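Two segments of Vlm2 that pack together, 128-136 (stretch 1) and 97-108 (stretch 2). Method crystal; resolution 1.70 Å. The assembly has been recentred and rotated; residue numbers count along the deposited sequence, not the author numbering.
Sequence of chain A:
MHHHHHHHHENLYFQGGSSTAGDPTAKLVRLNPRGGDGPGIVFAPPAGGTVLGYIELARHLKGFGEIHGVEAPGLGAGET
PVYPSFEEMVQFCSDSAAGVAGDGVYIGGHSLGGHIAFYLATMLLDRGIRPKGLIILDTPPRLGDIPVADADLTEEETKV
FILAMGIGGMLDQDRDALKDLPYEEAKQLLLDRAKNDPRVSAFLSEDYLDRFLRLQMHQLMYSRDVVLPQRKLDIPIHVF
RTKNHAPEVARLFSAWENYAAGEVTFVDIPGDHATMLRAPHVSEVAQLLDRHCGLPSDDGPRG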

# COMPACT_ATOMS: atom_id res chain seq x y z
N GLY A 128 3.02 -16.80 16.10
CA GLY A 128 2.00 -16.88 17.14
C GLY A 128 1.19 -15.62 17.30
O GLY A 128 0.71 -15.33 18.40
N ILE A 129 1.07 -14.82 16.24
CA ILE A 129 0.30 -13.58 16.23
C ILE A 129 -0.73 -13.71 15.13
O ILE A 129 -0.36 -13.88 13.96
CB ILE A 129 1.19 -12.36 16.00
CG1 ILE A 129 2.27 -12.30 17.08
CG2 ILE A 129 0.36 -11.07 15.92
CD1 ILE A 129 3.36 -11.26 16.76
N ARG A 130 -2.01 -13.58 15.46
CA ARG A 130 -3.06 -13.83 14.49
C ARG A 130 -3.86 -12.57 14.17
O ARG A 130 -4.74 -12.17 14.95
CB ARG A 130 -4.00 -14.92 15.00
CG ARG A 130 -5.04 -15.36 13.97
CD ARG A 130 -6.01 -16.37 14.56
NE ARG A 130 -6.99 -16.80 13.56
CZ ARG A 130 -6.80 -17.78 12.67
NH1 ARG A 130 -5.67 -18.49 12.64
NH2 ARG A 130 -7.76 -18.06 11.81
N PRO A 131 -3.60 -11.93 13.03
CA PRO A 131 -4.43 -10.79 12.62
C PRO A 131 -5.87 -11.24 12.39
O PRO A 131 -6.16 -12.43 12.16
CB PRO A 131 -3.78 -10.32 11.32
CG PRO A 131 -2.38 -10.89 11.35
CD PRO A 131 -2.56 -12.24 12.03
N LYS A 132 -6.77 -10.26 12.42
CA LYS A 132 -8.18 -10.50 12.16
C LYS A 132 -8.44 -10.97 10.73
O LYS A 132 -9.36 -11.75 10.50
CB LYS A 132 -8.95 -9.22 12.44
CG LYS A 132 -10.46 -9.36 12.37
CD LYS A 132 -11.10 -8.09 12.89
CE LYS A 132 -12.58 -8.09 12.65
NZ LYS A 132 -13.19 -9.12 13.46
N GLY A 133 -7.64 -10.51 9.77
CA GLY A 133 -7.87 -10.81 8.37
C GLY A 133 -6.86 -10.08 7.53
O GLY A 133 -6.08 -9.26 8.02
N LEU A 134 -6.89 -10.40 6.24
CA LEU A 134 -6.06 -9.74 5.24
C LEU A 134 -6.96 -8.98 4.29
O LEU A 134 -7.90 -9.55 3.73
CB LEU A 134 -5.23 -10.75 4.47
CG LEU A 134 -4.45 -10.25 3.26
CD1 LEU A 134 -3.30 -9.37 3.72
CD2 LEU A 134 -3.90 -11.43 2.48
N ILE A 135 -6.68 -7.68 4.10
CA ILE A 135 -7.40 -6.82 3.19
C ILE A 135 -6.50 -6.56 1.98
O ILE A 135 -5.46 -5.89 2.10
CB ILE A 135 -7.81 -5.51 3.87
CG1 ILE A 135 -8.80 -5.82 5.00
CG2 ILE A 135 -8.35 -4.48 2.85
CD1 ILE A 135 -9.15 -4.63 5.88
N ILE A 136 -6.92 -7.05 0.82
CA ILE A 136 -6.20 -6.82 -0.44
C ILE A 136 -6.94 -5.74 -1.22
O ILE A 136 -8.14 -5.86 -1.52
CB ILE A 136 -6.09 -8.11 -1.27
CG1 ILE A 136 -5.22 -9.15 -0.55
CG2 ILE A 136 -5.58 -7.78 -2.69
CD1 ILE A 136 -3.78 -8.74 -0.33
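Stretch 2, residues 97-108: AAGVAGDGVYIG

Parallel β-strands commonly pair by a backbone ladder while their side chains settle the packing on each face, and these two segments of Vlm2 illustrate the principle. The apolar centre is the ring of Tyr106, which is held between two aliphatic chains. Ile135 CD1 lies over one face, 3.7 Å from Tyr106 CG, and Lys132 CG lies over the opposite face; they stand 4.0 and 4.2 Å from the ring centroid, both in CH-π geometry. The ring edge faces the backbone of Gly133, where a β-carbon would come within about 3.0 Å of Tyr106 CE1, so the absence of a side chain leaves the tyrosine its place. Leu134 and Ile107 share the other face of the sheet, with Leu134 CD1 4.4 Å from Ile107 CB, and Pro131 CG extends this patch to Ile107 CG1 at 3.8 Å. Farther out, Ile129 CG2 rests 4.1 Å from Ala101 CB, and Ile129 CD1 lies 4.0 Å from Ala98 CB.

Between these two layers of side chains, strand 105-108 runs parallel to strand 134-136, their axes crossing at -33° and approaching to 4.6 Å. Leu134 pairs with Ile107 and Ile135 with Gly108. As expected of parallel pairing, Ile107 reaches both ways: its N donates to Gly133 O (3.0 Å), and its O accepts from Ile135 N (2.8 Å). Nearer the start of the strand, Lys132 N donates to Val105 O at 2.8 Å, carrying the hydrogen bonding beyond the paired residues.

Stretch 2 enters its strand through a type II turn from Gly102 to Val105, closed by Val105 N to Gly102 O at 3.0 Å. Gly102 and Gly104 adopt positive phi angles that would jam a β-carbon against the preceding carbonyl. At the exposed edge, the Arg130 side chain runs out without touching stretch 2, while Arg130 O lies 3.1 Å from Gly102 C.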

# COMPACT_ATOMS: atom_id res chain seq x y z
N ALA A 97 4.92 -4.37 12.27
CA ALA A 97 3.49 -4.59 12.49
C ALA A 97 3.25 -5.38 13.77
O ALA A 97 2.21 -5.22 14.42
CB ALA A 97 2.89 -5.34 11.31
N ALA A 98 4.19 -6.24 14.15
CA ALA A 98 4.01 -7.09 15.32
C ALA A 98 3.76 -6.30 16.59
O ALA A 98 3.13 -6.82 17.51
CB ALA A 98 5.23 -8.00 15.49
N GLY A 99 4.19 -5.05 16.66
CA GLY A 99 3.92 -4.24 17.83
C GLY A 99 2.45 -4.01 18.11
O GLY A 99 2.08 -3.80 19.28
N VAL A 100 1.59 -4.05 17.09
CA VAL A 100 0.18 -3.75 17.28
C VAL A 100 -0.73 -4.85 16.76
O VAL A 100 -1.93 -4.84 17.04
CB VAL A 100 -0.21 -2.40 16.63
CG1 VAL A 100 0.58 -1.25 17.28
CG2 VAL A 100 -0.01 -2.43 15.12
N ALA A 101 -0.18 -5.84 16.05
CA ALA A 101 -1.02 -6.78 15.32
C ALA A 101 -1.50 -7.90 16.24
O ALA A 101 -0.93 -8.15 17.30
CB ALA A 101 -0.27 -7.39 14.15
N GLY A 102 -2.56 -8.57 15.81
CA GLY A 102 -3.18 -9.62 16.60
C GLY A 102 -4.69 -9.49 16.51
O GLY A 102 -5.21 -8.90 15.56
N ASP A 103 -5.35 -10.00 17.53
CA ASP A 103 -6.81 -9.99 17.61
C ASP A 103 -7.32 -8.58 17.36
O ASP A 103 -6.87 -7.61 18.00
CB ASP A 103 -7.21 -10.51 18.99
CG ASP A 103 -8.70 -10.91 19.13
OD1 ASP A 103 -9.51 -10.75 18.19
OD2 ASP A 103 -9.04 -11.42 20.22
N GLY A 104 -8.24 -8.45 16.42
CA GLY A 104 -8.88 -7.18 16.17
C GLY A 104 -8.14 -6.27 15.20
O GLY A 104 -8.56 -5.12 15.03
N VAL A 105 -7.06 -6.74 14.58
CA VAL A 105 -6.24 -5.90 13.70
C VAL A 105 -6.05 -6.61 12.37
O VAL A 105 -5.50 -7.72 12.33
CB VAL A 105 -4.87 -5.58 14.32
CG1 VAL A 105 -4.07 -4.66 13.39
CG2 VAL A 105 -5.05 -4.95 15.67
N TYR A 106 -6.48 -5.97 11.29
CA TYR A 106 -6.23 -6.46 9.95
C TYR A 106 -4.85 -6.05 9.47
O TYR A 106 -4.30 -5.02 9.88
CB TYR A 106 -7.22 -5.86 8.96
CG TYR A 106 -8.65 -6.25 9.14
CD1 TYR A 106 -9.15 -7.38 8.51
CD2 TYR A 106 -9.51 -5.48 9.90
CE1 TYR A 106 -10.50 -7.74 8.64
CE2 TYR A 106 -10.88 -5.81 10.03
CZ TYR A 106 -11.34 -6.96 9.39
OH TYR A 106 -12.66 -7.33 9.49
N ILE A 107 -4.33 -6.82 8.52
CA ILE A 107 -3.22 -6.40 7.68
C ILE A 107 -3.80 -6.08 6.31
O ILE A 107 -4.63 -6.83 5.80
CB ILE A 107 -2.13 -7.47 7.55
CG1 ILE A 107 -1.73 -8.09 8.91
CG2 ILE A 107 -0.92 -6.88 6.88
CD1 ILE A 107 -1.29 -7.14 9.99
N GLY A 108 -3.36 -4.97 5.70
CA GLY A 108 -3.87 -4.61 4.39
C GLY A 108 -2.79 -4.08 3.47
O GLY A 108 -1.69 -3.71 3.91